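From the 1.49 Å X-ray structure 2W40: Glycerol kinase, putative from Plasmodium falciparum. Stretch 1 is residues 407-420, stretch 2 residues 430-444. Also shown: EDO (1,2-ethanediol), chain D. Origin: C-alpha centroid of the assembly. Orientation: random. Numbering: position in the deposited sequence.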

# COMPACT_ATOMS: atom_id res chain seq x y z
N MET C 407 25.46 22.67 11.20
CA MET C 407 24.01 22.89 11.09
C MET C 407 23.63 24.05 10.17
O MET C 407 24.43 24.94 9.90
CB MET C 407 23.42 23.20 12.50
CG MET C 407 24.16 24.45 13.22
SD MET C 407 23.35 26.10 13.35
CE MET C 407 22.10 25.80 14.61
N LEU C 408 22.38 24.07 9.67
CA LEU C 408 21.86 25.26 9.03
C LEU C 408 21.20 26.14 10.10
O LEU C 408 20.44 25.63 10.91
CB LEU C 408 20.78 24.87 7.97
CG LEU C 408 21.20 24.53 6.59
CD1 LEU C 408 19.91 24.02 5.87
CD2 LEU C 408 21.88 25.69 5.80
N HIS C 409 21.43 27.45 10.06
CA HIS C 409 20.77 28.34 11.04
C HIS C 409 19.26 28.47 10.88
O HIS C 409 18.49 28.50 11.88
CB HIS C 409 21.47 29.73 11.09
CG HIS C 409 22.83 29.65 11.71
ND1 HIS C 409 23.02 29.23 13.02
CD2 HIS C 409 24.06 29.87 11.20
CE1 HIS C 409 24.32 29.22 13.28
NE2 HIS C 409 24.98 29.61 12.20
N VAL C 410 18.81 28.55 9.61
CA VAL C 410 17.40 28.47 9.37
C VAL C 410 17.26 27.83 7.97
O VAL C 410 18.19 27.95 7.12
CB VAL C 410 16.70 29.76 9.50
CG1 VAL C 410 17.11 30.79 8.37
CG2 VAL C 410 15.25 29.54 9.46
N LEU C 411 16.15 27.12 7.77
CA LEU C 411 15.76 26.66 6.47
C LEU C 411 14.51 27.41 6.19
O LEU C 411 13.55 27.26 6.93
CB LEU C 411 15.52 25.11 6.47
CG LEU C 411 15.19 24.49 5.07
CD1 LEU C 411 16.37 24.82 4.07
CD2 LEU C 411 14.87 22.91 5.25
N ARG C 412 14.49 28.21 5.13
CA ARG C 412 13.30 28.96 4.73
C ARG C 412 12.49 28.04 3.81
O ARG C 412 13.04 27.52 2.83
CB ARG C 412 13.63 30.23 3.95
CG ARG C 412 14.37 31.20 4.78
CD ARG C 412 14.32 32.66 4.24
NE ARG C 412 13.02 33.18 3.69
CZ ARG C 412 12.02 33.85 4.34
NH1 ARG C 412 12.04 34.13 5.65
NH2 ARG C 412 10.96 34.27 3.65
N CYS C 413 11.21 27.89 4.07
CA CYS C 413 10.34 26.91 3.43
C CYS C 413 9.13 27.60 2.87
O CYS C 413 8.59 28.58 3.40
CB CYS C 413 9.91 25.77 4.40
SG CYS C 413 11.28 24.69 4.94
N ASP C 414 8.66 27.04 1.76
CA ASP C 414 7.49 27.51 1.13
C ASP C 414 6.72 26.41 0.47
O ASP C 414 7.23 25.37 0.20
CB ASP C 414 7.92 28.56 0.12
CG ASP C 414 8.92 28.03 -0.98
OD1 ASP C 414 10.20 28.03 -0.75
OD2 ASP C 414 8.36 27.56 -2.02
N GLY C 415 5.47 26.67 0.21
CA GLY C 415 4.59 25.70 -0.48
C GLY C 415 3.32 25.40 0.24
O GLY C 415 3.16 25.57 1.42
N GLY C 416 2.36 24.85 -0.48
CA GLY C 416 1.14 24.47 0.19
C GLY C 416 1.21 23.69 1.47
O GLY C 416 0.53 24.01 2.44
N MET C 417 2.07 22.67 1.49
CA MET C 417 2.20 21.84 2.61
C MET C 417 2.77 22.53 3.85
O MET C 417 2.62 22.04 4.94
CB MET C 417 3.17 20.71 2.21
CG MET C 417 2.61 19.64 1.27
SD MET C 417 3.83 18.27 1.03
CE MET C 417 2.81 17.31 -0.13
N THR C 418 3.38 23.72 3.67
CA THR C 418 3.98 24.43 4.80
C THR C 418 2.91 25.05 5.71
O THR C 418 3.21 25.51 6.81
CB THR C 418 5.01 25.50 4.29
OG1 THR C 418 4.25 26.54 3.68
CG2 THR C 418 6.06 24.92 3.31
N LYS C 419 1.66 25.03 5.27
CA LYS C 419 0.53 25.43 6.17
C LYS C 419 0.04 24.35 7.15
O LYS C 419 -0.75 24.65 8.05
CB LYS C 419 -0.62 25.91 5.28
CG LYS C 419 -0.17 27.04 4.34
CD LYS C 419 0.55 28.17 5.10
CE LYS C 419 1.45 29.07 4.22
NZ LYS C 419 2.87 28.80 4.37
N ASN C 420 0.50 23.09 6.95
CA ASN C 420 0.12 21.91 7.70
C ASN C 420 1.11 21.91 8.84
O ASN C 420 2.28 21.49 8.72
CB ASN C 420 0.21 20.72 6.76
CG ASN C 420 -0.03 19.40 7.40
OD1 ASN C 420 0.06 19.23 8.63
ND2 ASN C 420 -0.35 18.39 6.51
N ILE C 430 12.47 15.90 12.56
CA ILE C 430 13.35 14.88 11.94
C ILE C 430 14.60 15.47 11.33
O ILE C 430 15.68 14.86 11.47
CB ILE C 430 12.62 14.07 10.94
CG1 ILE C 430 11.57 13.20 11.60
CG2 ILE C 430 13.56 13.21 9.97
CD1 ILE C 430 12.03 12.15 12.72
N ILE C 431 14.51 16.61 10.66
CA ILE C 431 15.75 17.26 10.08
C ILE C 431 16.58 18.02 11.12
O ILE C 431 17.67 18.53 10.74
CB ILE C 431 15.46 18.14 8.82
CG1 ILE C 431 14.83 19.51 9.16
CG2 ILE C 431 14.56 17.37 7.83
CD1 ILE C 431 14.49 20.43 7.98
N ASN C 432 16.02 18.15 12.35
CA ASN C 432 16.58 18.92 13.49
C ASN C 432 17.10 20.36 13.09
O ASN C 432 18.27 20.72 13.34
CB ASN C 432 17.64 18.12 14.16
CG ASN C 432 18.02 18.67 15.60
OD1 ASN C 432 17.24 19.35 16.29
ND2 ASN C 432 19.31 18.45 15.97
N THR C 433 16.23 21.11 12.45
CA THR C 433 16.56 22.41 11.87
C THR C 433 15.41 23.32 12.08
O THR C 433 14.24 22.90 11.92
CB THR C 433 16.87 22.32 10.33
OG1 THR C 433 18.00 21.42 10.04
CG2 THR C 433 17.21 23.72 9.69
N LYS C 434 15.73 24.57 12.48
CA LYS C 434 14.72 25.62 12.55
C LYS C 434 14.18 25.89 11.15
O LYS C 434 14.96 26.06 10.18
CB LYS C 434 15.28 26.99 13.16
CG LYS C 434 14.20 27.99 13.29
CD LYS C 434 14.46 29.23 14.20
CE LYS C 434 15.53 30.08 13.70
NZ LYS C 434 16.00 31.18 14.66
N ILE C 435 12.88 25.93 11.02
CA ILE C 435 12.18 26.18 9.74
C ILE C 435 11.38 27.52 9.86
O ILE C 435 10.65 27.71 10.82
CB ILE C 435 11.26 25.01 9.36
CG1 ILE C 435 12.07 23.78 8.94
CG2 ILE C 435 10.23 25.47 8.28
CD1 ILE C 435 11.18 22.59 8.67
N GLU C 436 11.65 28.43 8.94
CA GLU C 436 10.86 29.68 8.79
C GLU C 436 10.04 29.60 7.55
O GLU C 436 10.64 29.41 6.43
CB GLU C 436 11.75 30.92 8.70
N VAL C 437 8.71 29.72 7.69
CA VAL C 437 7.79 29.64 6.61
C VAL C 437 7.55 31.01 6.00
O VAL C 437 7.21 31.96 6.72
CB VAL C 437 6.50 28.86 7.03
CG1 VAL C 437 5.47 28.88 5.88
CG2 VAL C 437 6.87 27.48 7.64
N SER C 438 7.65 31.12 4.68
CA SER C 438 7.38 32.34 4.02
C SER C 438 5.93 32.78 4.18
O SER C 438 5.03 31.99 4.17
CB SER C 438 7.73 32.20 2.50
OG SER C 438 7.60 33.51 1.91
N LYS C 439 5.73 34.10 4.25
CA LYS C 439 4.38 34.71 4.22
C LYS C 439 3.60 34.42 2.85
O LYS C 439 2.43 33.99 2.79
CB LYS C 439 4.59 36.24 4.41
CG LYS C 439 3.30 36.97 4.73
CD LYS C 439 3.53 38.29 5.53
CE LYS C 439 2.38 39.32 5.26
NZ LYS C 439 2.78 40.79 5.32
N TYR C 440 4.31 34.65 1.76
CA TYR C 440 3.86 34.32 0.39
C TYR C 440 3.86 32.79 0.21
O TYR C 440 4.89 32.30 0.37
CB TYR C 440 4.96 34.91 -0.51
CG TYR C 440 5.30 36.42 -0.38
CD1 TYR C 440 4.53 37.39 -1.10
CD2 TYR C 440 6.40 36.90 0.37
CE1 TYR C 440 4.81 38.81 -1.07
CE2 TYR C 440 6.67 38.32 0.48
CZ TYR C 440 5.88 39.26 -0.28
OH TYR C 440 6.07 40.63 -0.29
N LYS C 441 2.83 31.97 -0.07
CA LYS C 441 3.17 30.45 -0.41
C LYS C 441 3.70 30.23 -1.87
O LYS C 441 4.74 29.38 -2.15
CB LYS C 441 2.04 29.47 -0.14
N GLU C 442 3.07 31.05 -2.76
CA GLU C 442 3.43 31.04 -4.23
C GLU C 442 4.71 31.78 -4.52
O GLU C 442 4.78 32.56 -5.47
CB GLU C 442 2.29 31.49 -5.15
CG GLU C 442 1.03 30.62 -5.07
CD GLU C 442 1.14 29.21 -5.72
OE1 GLU C 442 2.17 28.83 -6.35
OE2 GLU C 442 0.10 28.49 -5.65
N VAL C 443 5.79 31.42 -3.81
CA VAL C 443 7.05 32.17 -3.95
C VAL C 443 7.69 31.91 -5.34
O VAL C 443 8.48 32.77 -5.83
CB VAL C 443 8.11 31.92 -2.84
CG1 VAL C 443 7.54 32.22 -1.44
CG2 VAL C 443 8.59 30.50 -2.82
N THR C 444 7.37 30.76 -5.97
CA THR C 444 7.85 30.56 -7.37
C THR C 444 7.42 31.66 -8.33
O THR C 444 8.24 32.26 -9.04
CB THR C 444 7.38 29.19 -7.87
OG1 THR C 444 8.07 28.20 -7.06
CG2 THR C 444 7.73 29.01 -9.35
C1 EDO D . 17.52 22.74 16.21
O1 EDO D . 17.33 21.84 17.29
C2 EDO D . 16.21 22.71 15.46
O2 EDO D . 15.23 23.54 16.07
O HOH W 1 18.59 25.21 12.92
O HOH W 2 20.78 22.03 10.43
O HOH W 3 9.49 35.22 0.86
O HOH W 4 5.97 27.42 -3.05
O HOH W 5 4.73 29.29 2.32

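The apolar centre of the contact lies on the side of the two-strand ladder that carries L411, C413, I435 and V437. L411, with chi1 in t and chi2 in p, extends its CD2 to 3.7 Å from CD1 of I431, while its CB lies 3.9 Å from CG2 of T433 and 4.4 Å from CG1 of I435. C413, in the m rotamer, places its SG 3.6 Å from CG2 of I435. All of these residues are buried. T433 suits the margin of this cluster because its two branches differ in character. CG2 packs against L411 and lies 4.1 Å from CB of L408, whereas OG1 donates a hydrogen bond to O of I431 (3.0 Å) and accepts one from water 2 (2.9 Å), which in turn accepts from N of L408 (2.7 Å).

Beneath the side chains, the two strands, paired in parallel from L411-I435 to C413-V437, are joined by four backbone hydrogen bonds that alternate in direction. N of L411 donates to O of K434 (2.9 Å) and N of E436 to O of L411 (3.0 Å); N of C413 then donates to O of E436 (2.9 Å) and N of S438 to O of C413 (3.0 Å). L411 and C413 thus each use both N and O, while R412 between them approaches through its CA, 3.2 Å from O of E436 in a CA-H...O contact.

The R412 and E436 side chains leave from the other face. E436 is modelled only to CB, which is 3.8 Å from CG2 of V410. The end of the long R412 side chain comes nearer to the second stretch, and water 3 links it to S438, accepting from OG (2.8 Å) and, weakly, from NH2 of R412 (3.3 Å).

At the C-terminal end the contact becomes more polar. Water 4 donates to OD2 of D414 (2.6 Å) and to O of K441 (2.5 Å); the same OD2 also lies close to a methyl of V443, 3.1 Å from CG2. G415 has backbone angles that would jam a CB against the preceding carbonyl, so glycine fits here. Its O accepts from OG1 of T418 (2.7 Å), and this hydroxyl accepts from NZ of K419 (2.7 Å). The end of the K419 side chain comes nearer to the second stretch; NZ also lies 3.0 Å from CG1 of V437, a short approach to a methyl and not a polar interaction. Water 5 accepts from NZ (2.8 Å) and donates to O of S438 (3.3 Å). At the opposite end of the ladder, water 1 donates to O of L408 (2.8 Å) and accepts from N of K434 (3.0 Å). The contact buries 871 Å² between the two stretches, both sides summed.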